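Long-range contact in NAD-dependent epimerase/dehydratase (Methanobrevibacter ruminantium, PDB 6DNT), which probably interconverts UDP-N-acetylglucosamine and its 4-epimer with bound NAD, and here also holds the bacterial cell-wall intermediate UDP-N-acetylmuramic acid: residues V148-N160 / F171-E185. Sequence-based numbering, arbitrary orientation. Where two conformers were deposited one is given.
Sequences VIFSSSSAVYGEN and FLPCSPYAAQKASCE. With NAD (nicotinamide-adenine-dinucleotide), chain B.
Lys181 reaches from its helix to the C-terminal half of strand 148-153, where NZ donates to Ser151 O over 2.8 Å, nearly in line with the carbonyl, and to O3D of the nicotinamide ribose of NAD. Tyr177, one turn earlier, brings its hydroxyl to NAD O2D, 2.7 Å away. This is the YxxxK pair of the short-chain dehydrogenase/reductase superfamily, a worked example of how a strand and the following helix build one cofactor site together. The lysine chain gets there by bending at chi2 (-61°), its CD beside Phe150 CZ. A methionine in its place would probably leave Ser151 O and O3D of the nicotinamide ribose without their shared donor, and that ribose less firmly fixed.

The packing is tight beside these polar groups, between Phe150, Val156 and the helix face that bears Ala178, Ala182 and Cys184. Phe150, its CG anti to the backbone N (chi1 175°), pushes CZ against Cys184 CB at 3.2 Å, with SG lying obliquely to the ring. Ser152 OG donates to the anti lone pair of Glu185 OE2 (2.7 Å); the other carboxylate oxygen, OE1, forms a salt bridge with Arg203. Val156 sets CG1 against Ala178 O and Ala182, while its CB and CG2 lie alongside Phe171, whose ring has Ala182 CB over one face.

Toward Glu159 the contact loosens and becomes wetter. Leu172 N still donates to Val156 O (2.9 Å), but one water bridges Ala155 O and Cys174 N, and a second accepts from Glu159 N and makes only a weak bond to Leu172 O.

In the Rossmann-type fold, strand 148-153 runs between parallel strands 105-108 and 199-208, and its axis passes 8.0 Å from that of helix 176-185, at 138° between their N-to-C directions, so the two run roughly antiparallel. Helix 122-142 flanks Cys184, and the second subunit packs its Leu186 on Phe171 and Ala182.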
ATOM      1  N   VAL A 148     -18.457   1.076   0.354  0.50 12.21           N
ATOM      2  CA  VAL A 148     -17.652  -0.112   0.629  0.50 11.88           C
ATOM      3  C   VAL A 148     -17.237  -0.064   2.101  0.50 11.30           C
ATOM      4  O   VAL A 148     -16.775   0.984   2.553  0.50 10.91           O
ATOM      5  CB  VAL A 148     -16.376  -0.104  -0.231  0.50 11.99           C
ATOM      6  CG1 VAL A 148     -15.431  -1.225   0.197  0.50 12.11           C
ATOM      7  CG2 VAL A 148     -16.720  -0.192  -1.716  0.50 12.24           C
ATOM      8  N   ILE A 149     -17.394  -1.156   2.856  0.80 11.28           N
ATOM      9  CA  ILE A 149     -16.970  -1.175   4.245  0.80 11.26           C
ATOM     10  C   ILE A 149     -15.864  -2.220   4.253  0.80 10.86           C
ATOM     11  O   ILE A 149     -16.132  -3.390   4.010  0.80 11.01           O
ATOM     12  CB  ILE A 149     -18.124  -1.507   5.199  0.80 12.20           C
ATOM     13  CG1 ILE A 149     -19.325  -0.554   4.972  0.80 12.64           C
ATOM     14  CG2 ILE A 149     -17.623  -1.403   6.636  0.80 12.44           C
ATOM     15  CD1 ILE A 149     -20.253  -0.953   3.835  0.80 13.62           C
ATOM     16  N   PHE A 150     -14.630  -1.777   4.494  1.00 10.15           N
ATOM     17  CA  PHE A 150     -13.439  -2.625   4.377  1.00 10.23           C
ATOM     18  C   PHE A 150     -12.889  -3.003   5.753  1.00 10.15           C
ATOM     19  O   PHE A 150     -12.759  -2.149   6.609  1.00 10.52           O
ATOM     20  CB  PHE A 150     -12.343  -1.887   3.599  1.00 10.26           C
ATOM     21  CG  PHE A 150     -11.044  -2.639   3.530  1.00 10.13           C
ATOM     22  CD1 PHE A 150     -10.980  -3.887   2.934  1.00 10.43           C
ATOM     23  CD2 PHE A 150      -9.885  -2.117   4.102  1.00 10.18           C
ATOM     24  CE1 PHE A 150      -9.793  -4.600   2.897  1.00 10.44           C
ATOM     25  CE2 PHE A 150      -8.694  -2.830   4.065  1.00 10.29           C
ATOM     26  CZ  PHE A 150      -8.642  -4.064   3.464  1.00 10.34           C
ATOM     27  N   SER A 151     -12.563  -4.284   5.925  1.00 10.01           N
ATOM     28  CA  SER A 151     -11.983  -4.809   7.155  1.00 10.08           C
ATOM     29  C   SER A 151     -10.466  -4.659   7.113  1.00 10.37           C
ATOM     30  O   SER A 151      -9.789  -5.403   6.422  1.00 10.76           O
ATOM     31  CB  SER A 151     -12.329  -6.293   7.309  1.00  9.99           C
ATOM     32  OG  SER A 151     -13.709  -6.457   7.506  1.00  9.72           O
ATOM     33  N   SER A 152      -9.957  -3.670   7.833  1.00 10.67           N
ATOM     34  CA  SER A 152      -8.521  -3.470   8.012  1.00 10.67           C
ATOM     35  C   SER A 152      -8.141  -3.957   9.403  1.00 11.07           C
ATOM     36  O   SER A 152      -8.913  -4.686  10.031  1.00 11.28           O
ATOM     37  CB  SER A 152      -8.156  -2.002   7.802  1.00 10.61           C
ATOM     38  OG  SER A 152      -6.755  -1.864   7.755  1.00 10.37           O
ATOM     39  N   SER A 153      -6.964  -3.571   9.885  1.00 11.11           N
ATOM     40  CA  SER A 153      -6.418  -4.145  11.106  1.00 11.58           C
ATOM     41  C   SER A 153      -5.500  -3.168  11.792  1.00 11.56           C
ATOM     42  O   SER A 153      -4.764  -2.439  11.131  1.00 11.61           O
ATOM     43  CB  SER A 153      -5.600  -5.401  10.756  1.00 12.08           C
ATOM     44  OG  SER A 153      -4.959  -5.905  11.907  1.00 13.58           O
ATOM     45  N   SER A 154      -5.489  -3.201  13.118  1.00 11.41           N
ATOM     46  CA  SER A 154      -4.480  -2.479  13.884  1.00 11.73           C
ATOM     47  C   SER A 154      -3.028  -2.939  13.590  1.00 11.29           C
ATOM     48  O   SER A 154      -2.076  -2.260  13.976  1.00 11.02           O
ATOM     49  CB  SER A 154      -4.763  -2.624  15.379  1.00 12.37           C
ATOM     50  OG  SER A 154      -4.487  -3.945  15.798  1.00 12.89           O
ATOM     51  N   ALA A 155      -2.838  -4.075  12.904  1.00 10.76           N
ATOM     52  CA  ALA A 155      -1.508  -4.489  12.439  1.00 10.53           C
ATOM     53  C   ALA A 155      -0.812  -3.409  11.618  1.00 10.29           C
ATOM     54  O   ALA A 155       0.416  -3.332  11.610  1.00 10.29           O
ATOM     55  CB  ALA A 155      -1.583  -5.785  11.640  1.00 10.66           C
ATOM     56  N   VAL A 156      -1.582  -2.545  10.960  1.00 10.42           N
ATOM     57  CA  VAL A 156      -0.969  -1.487  10.142  1.00 10.85           C
ATOM     58  C   VAL A 156      -0.135  -0.495  10.974  1.00 11.38           C
ATOM     59  O   VAL A 156       0.759   0.149  10.431  1.00 11.61           O
ATOM     60  CB  VAL A 156      -1.993  -0.731   9.262  1.00 10.82           C
ATOM     61  CG1 VAL A 156      -2.784  -1.703   8.397  1.00 11.04           C
ATOM     62  CG2 VAL A 156      -2.902   0.182  10.089  1.00 10.94           C
ATOM     63  N   TYR A 157      -0.422  -0.382  12.280  1.00 11.30           N
ATOM     64  CA  TYR A 157       0.359   0.494  13.172  1.00 12.21           C
ATOM     65  C   TYR A 157       1.748  -0.038  13.520  1.00 12.83           C
ATOM     66  O   TYR A 157       2.610   0.737  13.951  1.00 12.67           O
ATOM     67  CB  TYR A 157      -0.382   0.755  14.482  1.00 12.19           C
ATOM     68  CG  TYR A 157      -1.693   1.490  14.331  1.00 12.13           C
ATOM     69  CD1 TYR A 157      -1.724   2.813  13.893  1.00 12.53           C
ATOM     70  CD2 TYR A 157      -2.897   0.874  14.614  1.00 11.78           C
ATOM     71  CE1 TYR A 157      -2.918   3.496  13.770  1.00 12.45           C
ATOM     72  CE2 TYR A 157      -4.097   1.549  14.499  1.00 11.91           C
ATOM     73  CZ  TYR A 157      -4.103   2.859  14.070  1.00 12.18           C
ATOM     74  OH  TYR A 157      -5.286   3.526  13.931  1.00 12.06           O
ATOM     75  N   GLY A 158       1.961  -1.338  13.390  1.00 13.24           N
ATOM     76  CA  GLY A 158       3.213  -1.945  13.846  1.00 14.39           C
ATOM     77  C   GLY A 158       3.457  -1.709  15.323  1.00 15.74           C
ATOM     78  O   GLY A 158       2.520  -1.654  16.117  1.00 16.49           O
ATOM     79  N   GLU A 159       4.720  -1.543  15.679  1.00 17.27           N
ATOM     80  CA  GLU A 159       5.138  -1.374  17.066  1.00 20.09           C
ATOM     81  C   GLU A 159       5.217   0.117  17.345  1.00 21.38           C
ATOM     82  O   GLU A 159       6.270   0.731  17.207  1.00 25.19           O
ATOM     83  CB  GLU A 159       6.477  -2.079  17.296  1.00 22.61           C
ATOM     84  CG  GLU A 159       6.845  -2.187  18.770  0.80 25.09           C
ATOM     85  CD  GLU A 159       8.194  -2.837  19.018  0.80 27.77           C
ATOM     86  OE1 GLU A 159       8.538  -3.019  20.202  0.80 30.48           O
ATOM     87  OE2 GLU A 159       8.919  -3.151  18.049  0.80 29.79           O
ATOM     88  N   ASN A 160       4.093   0.695  17.737  1.00 20.35           N
ATOM     89  CA  ASN A 160       3.979   2.138  17.916  1.00 20.22           C
ATOM     90  C   ASN A 160       3.704   2.399  19.385  1.00 20.46           C
ATOM     91  O   ASN A 160       2.684   1.950  19.916  1.00 20.94           O
ATOM     92  CB  ASN A 160       2.855   2.698  17.033  1.00 20.69           C
ATOM     93  CG  ASN A 160       2.798   4.224  17.030  1.00 21.50           C
ATOM     94  OD1 ASN A 160       3.133   4.882  18.019  1.00 22.76           O
ATOM     95  ND2 ASN A 160       2.360   4.791  15.915  1.00 20.94           N
ATOM     96  N   PHE A 171       1.680   4.473   9.008  1.00 15.90           N
ATOM     97  CA  PHE A 171       1.809   3.029   8.885  1.00 15.24           C
ATOM     98  C   PHE A 171       3.225   2.573   9.230  1.00 14.76           C
ATOM     99  O   PHE A 171       4.218   3.202   8.817  1.00 14.45           O
ATOM    100  CB  PHE A 171       1.539   2.589   7.447  1.00 14.67           C
ATOM    101  CG  PHE A 171       0.139   2.837   6.957  1.00 14.33           C
ATOM    102  CD1 PHE A 171      -0.968   2.348   7.644  1.00 14.24           C
ATOM    103  CD2 PHE A 171      -0.077   3.501   5.758  1.00 14.10           C
ATOM    104  CE1 PHE A 171      -2.252   2.532   7.166  1.00 14.42           C
ATOM    105  CE2 PHE A 171      -1.365   3.691   5.274  1.00 14.47           C
ATOM    106  CZ  PHE A 171      -2.458   3.219   5.976  1.00 14.15           C
ATOM    107  N   LEU A 172       3.328   1.460   9.947  1.00 14.63           N
ATOM    108  CA  LEU A 172       4.625   0.833  10.240  1.00 15.48           C
ATOM    109  C   LEU A 172       4.478  -0.675  10.123  1.00 15.09           C
ATOM    110  O   LEU A 172       4.642  -1.402  11.106  1.00 15.03           O
ATOM    111  CB  LEU A 172       5.123   1.192  11.652  1.00 16.92           C
ATOM    112  CG  LEU A 172       5.660   2.577  11.953  1.00 19.31           C
ATOM    113  CD1 LEU A 172       5.957   2.701  13.459  1.00 19.94           C
ATOM    114  CD2 LEU A 172       6.903   2.844  11.117  1.00 19.60           C
ATOM    115  N   PRO A 173       4.147  -1.167   8.921  1.00 13.71           N
ATOM    116  CA  PRO A 173       3.857  -2.595   8.807  1.00 13.82           C
ATOM    117  C   PRO A 173       5.081  -3.486   9.027  1.00 14.44           C
ATOM    118  O   PRO A 173       6.151  -3.225   8.486  1.00 14.14           O
ATOM    119  CB  PRO A 173       3.351  -2.722   7.375  1.00 13.81           C
ATOM    120  CG  PRO A 173       4.068  -1.622   6.647  1.00 13.52           C
ATOM    121  CD  PRO A 173       4.049  -0.483   7.619  1.00 13.80           C
ATOM    122  N   CYS A 174       4.908  -4.525   9.836  1.00 14.17           N
ATOM    123  CA  CYS A 174       5.996  -5.445  10.151  1.00 15.02           C
ATOM    124  C   CYS A 174       5.905  -6.749   9.393  1.00 14.19           C
ATOM    125  O   CYS A 174       6.856  -7.524   9.415  1.00 15.55           O
ATOM    126  CB  CYS A 174       6.026  -5.700  11.652  1.00 16.25           C
ATOM    127  SG  CYS A 174       6.539  -4.208  12.528  1.00 19.84           S
ATOM    128  N   SER A 175       4.767  -7.014   8.755  1.00 12.52           N
ATOM    129  CA  SER A 175       4.562  -8.225   7.972  1.00 11.80           C
ATOM    130  C   SER A 175       3.938  -7.860   6.636  1.00 10.82           C
ATOM    131  O   SER A 175       3.341  -6.790   6.509  1.00 10.37           O
ATOM    132  CB  SER A 175       3.619  -9.189   8.687  1.00 11.74           C
ATOM    133  OG  SER A 175       2.310  -8.635   8.822  1.00 12.29           O
ATOM    134  N   PRO A 176       4.042  -8.757   5.654  1.00 10.58           N
ATOM    135  CA  PRO A 176       3.370  -8.529   4.366  1.00 10.77           C
ATOM    136  C   PRO A 176       1.848  -8.336   4.534  1.00 10.63           C
ATOM    137  O   PRO A 176       1.262  -7.463   3.897  1.00 10.14           O
ATOM    138  CB  PRO A 176       3.728  -9.777   3.580  1.00 10.70           C
ATOM    139  CG  PRO A 176       5.073 -10.170   4.122  1.00 10.81           C
ATOM    140  CD  PRO A 176       4.899  -9.948   5.596  1.00 10.73           C
ATOM    141  N   TYR A 177       1.241  -9.059   5.471  1.00 10.43           N
ATOM    142  CA  TYR A 177      -0.171  -8.864   5.804  1.00 10.06           C
ATOM    143  C   TYR A 177      -0.483  -7.419   6.168  1.00 10.01           C
ATOM    144  O   TYR A 177      -1.455  -6.831   5.664  1.00  9.49           O
ATOM    145  CB  TYR A 177      -0.597  -9.787   6.954  1.00 10.51           C
ATOM    146  CG  TYR A 177      -1.984  -9.459   7.458  1.00 10.72           C
ATOM    147  CD1 TYR A 177      -3.108  -9.932   6.798  1.00 11.38           C
ATOM    148  CD2 TYR A 177      -2.171  -8.653   8.588  1.00 11.32           C
ATOM    149  CE1 TYR A 177      -4.376  -9.622   7.241  1.00 11.34           C
ATOM    150  CE2 TYR A 177      -3.437  -8.316   9.027  1.00 11.88           C
ATOM    151  CZ  TYR A 177      -4.541  -8.808   8.340  1.00 12.32           C
ATOM    152  OH  TYR A 177      -5.790  -8.481   8.790  1.00 13.91           O
ATOM    153  N   ALA A 178       0.312  -6.859   7.074  1.00  9.41           N
ATOM    154  CA  ALA A 178       0.100  -5.480   7.504  1.00  9.58           C
ATOM    155  C   ALA A 178       0.262  -4.509   6.344  1.00  9.47           C
ATOM    156  O   ALA A 178      -0.521  -3.560   6.227  1.00 10.07           O
ATOM    157  CB  ALA A 178       1.035  -5.107   8.646  1.00  9.78           C
ATOM    158  N   ALA A 179       1.241  -4.759   5.480  1.00  9.20           N
ATOM    159  CA  ALA A 179       1.453  -3.918   4.280  1.00  9.09           C
ATOM    160  C   ALA A 179       0.256  -4.014   3.337  1.00  9.10           C
ATOM    161  O   ALA A 179      -0.151  -3.009   2.739  1.00  9.12           O
ATOM    162  CB  ALA A 179       2.746  -4.304   3.567  1.00  9.15           C
ATOM    163  N   GLN A 180      -0.291  -5.215   3.204  1.00  8.91           N
ATOM    164  CA  GLN A 180      -1.471  -5.468   2.354  1.00  8.99           C
ATOM    165  C   GLN A 180      -2.718  -4.744   2.823  1.00  9.32           C
ATOM    166  O   GLN A 180      -3.403  -4.113   2.018  1.00  9.11           O
ATOM    167  CB  GLN A 180      -1.721  -6.969   2.211  1.00  9.09           C
ATOM    168  CG  GLN A 180      -0.607  -7.643   1.413  1.00  9.27           C
ATOM    169  CD  GLN A 180      -0.317  -9.109   1.705  1.00  9.44           C
ATOM    170  OE1 GLN A 180      -1.054  -9.756   2.500  1.00 10.22           O
ATOM    171  NE2 GLN A 180       0.692  -9.648   1.090  1.00  8.83           N
ATOM    172  N   LYS A 181      -3.018  -4.796   4.116  1.00  9.25           N
ATOM    173  CA  LYS A 181      -4.154  -4.040   4.637  1.00  9.62           C
ATOM    174  C   LYS A 181      -3.977  -2.529   4.458  1.00  9.61           C
ATOM    175  O   LYS A 181      -4.906  -1.832   4.033  1.00  9.90           O
ATOM    176  CB  LYS A 181      -4.447  -4.402   6.097  1.00 10.14           C
ATOM    177  CG  LYS A 181      -4.973  -5.813   6.273  1.00 10.85           C
ATOM    178  CD  LYS A 181      -6.279  -6.031   5.527  1.00 11.40           C
ATOM    179  CE  LYS A 181      -6.980  -7.313   5.922  1.00 12.48           C
ATOM    180  NZ  LYS A 181      -8.278  -7.428   5.225  1.00 12.93           N
ATOM    181  N   ALA A 182      -2.773  -2.038   4.715  1.00  9.24           N
ATOM    182  CA  ALA A 182      -2.470  -0.633   4.488  1.00  9.00           C
ATOM    183  C   ALA A 182      -2.625  -0.262   3.012  1.00  9.05           C
ATOM    184  O   ALA A 182      -3.180   0.801   2.696  1.00  9.18           O
ATOM    185  CB  ALA A 182      -1.085  -0.287   4.994  1.00  9.16           C
ATOM    186  N   SER A 183      -2.146  -1.129   2.118  0.50  8.87           N
ATOM    187  CA  SER A 183      -2.282  -0.907   0.666  0.50  8.93           C
ATOM    188  C   SER A 183      -3.745  -0.776   0.261  0.50  9.06           C
ATOM    189  O   SER A 183      -4.102   0.130  -0.494  0.50  8.84           O
ATOM    190  CB  SER A 183      -1.615  -2.024  -0.144  0.50  9.09           C
ATOM    191  OG  SER A 183      -1.931  -1.911  -1.531  0.50  9.16           O
ATOM    192  N   CYS A 184      -4.594  -1.654   0.790  1.00  9.01           N
ATOM    193  CA  CYS A 184      -6.026  -1.578   0.511  1.00  9.47           C
ATOM    194  C   CYS A 184      -6.617  -0.255   0.979  1.00  9.55           C
ATOM    195  O   CYS A 184      -7.442   0.330   0.261  1.00  9.76           O
ATOM    196  CB  CYS A 184      -6.793  -2.714   1.161  1.00  9.97           C
ATOM    197  SG  CYS A 184      -6.462  -4.345   0.443  1.00 11.63           S
ATOM    198  N   GLU A 185      -6.216   0.217   2.165  1.00  9.40           N
ATOM    199  CA  GLU A 185      -6.695   1.511   2.658  1.00 10.09           C
ATOM    200  C   GLU A 185      -6.287   2.636   1.689  1.00 10.19           C
ATOM    201  O   GLU A 185      -7.065   3.568   1.417  1.00 10.49           O
ATOM    202  CB  GLU A 185      -6.115   1.835   4.030  1.00 10.52           C
ATOM    203  CG  GLU A 185      -6.645   0.985   5.176  1.00 11.19           C
ATOM    204  CD  GLU A 185      -6.188   1.513   6.531  1.00 12.35           C
ATOM    205  OE1 GLU A 185      -5.777   2.706   6.604  1.00 13.48           O
ATOM    206  OE2 GLU A 185      -6.237   0.762   7.531  1.00 13.22           O
TER
HETATM  207  PA  NAD B 401     -11.870 -15.656   8.348  1.00 10.97           P
HETATM  208  O1A NAD B 401     -12.781 -16.363   9.306  1.00 10.85           O
HETATM  209  O2A NAD B 401     -10.744 -16.418   7.742  1.00 11.10           O
HETATM  210  O5B NAD B 401     -12.817 -15.046   7.195  1.00 11.24           O
HETATM  211  C5B NAD B 401     -12.322 -14.783   5.884  1.00 11.34           C
HETATM  212  C4B NAD B 401     -13.328 -15.392   4.929  1.00 11.01           C
HETATM  213  O4B NAD B 401     -12.938 -15.058   3.595  1.00 11.22           O
HETATM  214  C3B NAD B 401     -13.371 -16.915   5.003  1.00 11.11           C
HETATM  215  O3B NAD B 401     -14.726 -17.329   5.105  1.00 11.15           O
HETATM  216  C2B NAD B 401     -12.689 -17.395   3.732  1.00 11.06           C
HETATM  217  O2B NAD B 401     -13.166 -18.642   3.199  1.00 11.33           O
HETATM  218  C1B NAD B 401     -12.934 -16.232   2.789  1.00 10.92           C
HETATM  219  N9A NAD B 401     -11.909 -15.991   1.763  1.00 11.60           N
HETATM  220  C8A NAD B 401     -10.573 -15.851   1.946  1.00 11.47           C
HETATM  221  N7A NAD B 401      -9.954 -15.566   0.774  1.00 12.16           N
HETATM  222  C5A NAD B 401     -10.927 -15.480  -0.174  1.00 12.17           C
HETATM  223  C6A NAD B 401     -10.974 -15.202  -1.617  1.00 12.77           C
HETATM  224  N6A NAD B 401      -9.841 -14.949  -2.290  1.00 13.25           N
HETATM  225  N1A NAD B 401     -12.200 -15.219  -2.228  1.00 12.26           N
HETATM  226  C2A NAD B 401     -13.333 -15.474  -1.552  1.00 11.98           C
HETATM  227  N3A NAD B 401     -13.366 -15.735  -0.223  1.00 11.69           N
HETATM  228  C4A NAD B 401     -12.200 -15.747   0.485  1.00 11.80           C
HETATM  229  O3  NAD B 401     -11.271 -14.331   9.041  1.00 10.71           O
HETATM  230  PN  NAD B 401     -11.982 -13.280   9.989  1.00 10.65           P
HETATM  231  O1N NAD B 401     -13.477 -13.368   9.915  1.00 10.76           O
HETATM  232  O2N NAD B 401     -11.306 -13.313  11.333  1.00 11.55           O
HETATM  233  O5D NAD B 401     -11.489 -11.934   9.275  1.00 10.63           O
HETATM  234  C5D NAD B 401     -12.403 -11.176   8.475  1.00 10.59           C
HETATM  235  C4D NAD B 401     -11.708  -9.879   8.068  1.00 10.70           C
HETATM  236  O4D NAD B 401     -11.386  -9.130   9.242  1.00 10.80           O
HETATM  237  C3D NAD B 401     -10.402 -10.111   7.315  1.00 10.94           C
HETATM  238  O3D NAD B 401     -10.231  -9.118   6.288  1.00 10.88           O
HETATM  239  C2D NAD B 401      -9.356  -9.943   8.389  1.00 11.35           C
HETATM  240  O2D NAD B 401      -8.090  -9.591   7.847  1.00 12.39           O
HETATM  241  C1D NAD B 401      -9.977  -8.858   9.239  1.00 11.27           C
HETATM  242  N1N NAD B 401      -9.491  -8.792  10.622  1.00 11.82           N
HETATM  243  C2N NAD B 401      -9.752  -9.774  11.503  1.00 11.77           C
HETATM  244  C3N NAD B 401      -9.301  -9.690  12.816  1.00 12.01           C
HETATM  245  C7N NAD B 401      -9.549 -10.764  13.850  1.00 12.13           C
HETATM  246  O7N NAD B 401      -9.113 -10.591  14.983  1.00 12.23           O
HETATM  247  N7N NAD B 401     -10.189 -11.890  13.549  1.00 11.76           N
HETATM  248  C4N NAD B 401      -8.586  -8.548  13.190  1.00 12.63           C
HETATM  249  C5N NAD B 401      -8.318  -7.552  12.266  1.00 12.48           C
HETATM  250  C6N NAD B 401      -8.774  -7.704  10.972  1.00 12.42           C
HETATM  251  O   HOH W   1       2.677  -4.898  11.745  1.00 11.92           O
HETATM  252  O   HOH W   2       6.982  -1.338  13.632  1.00 28.34           O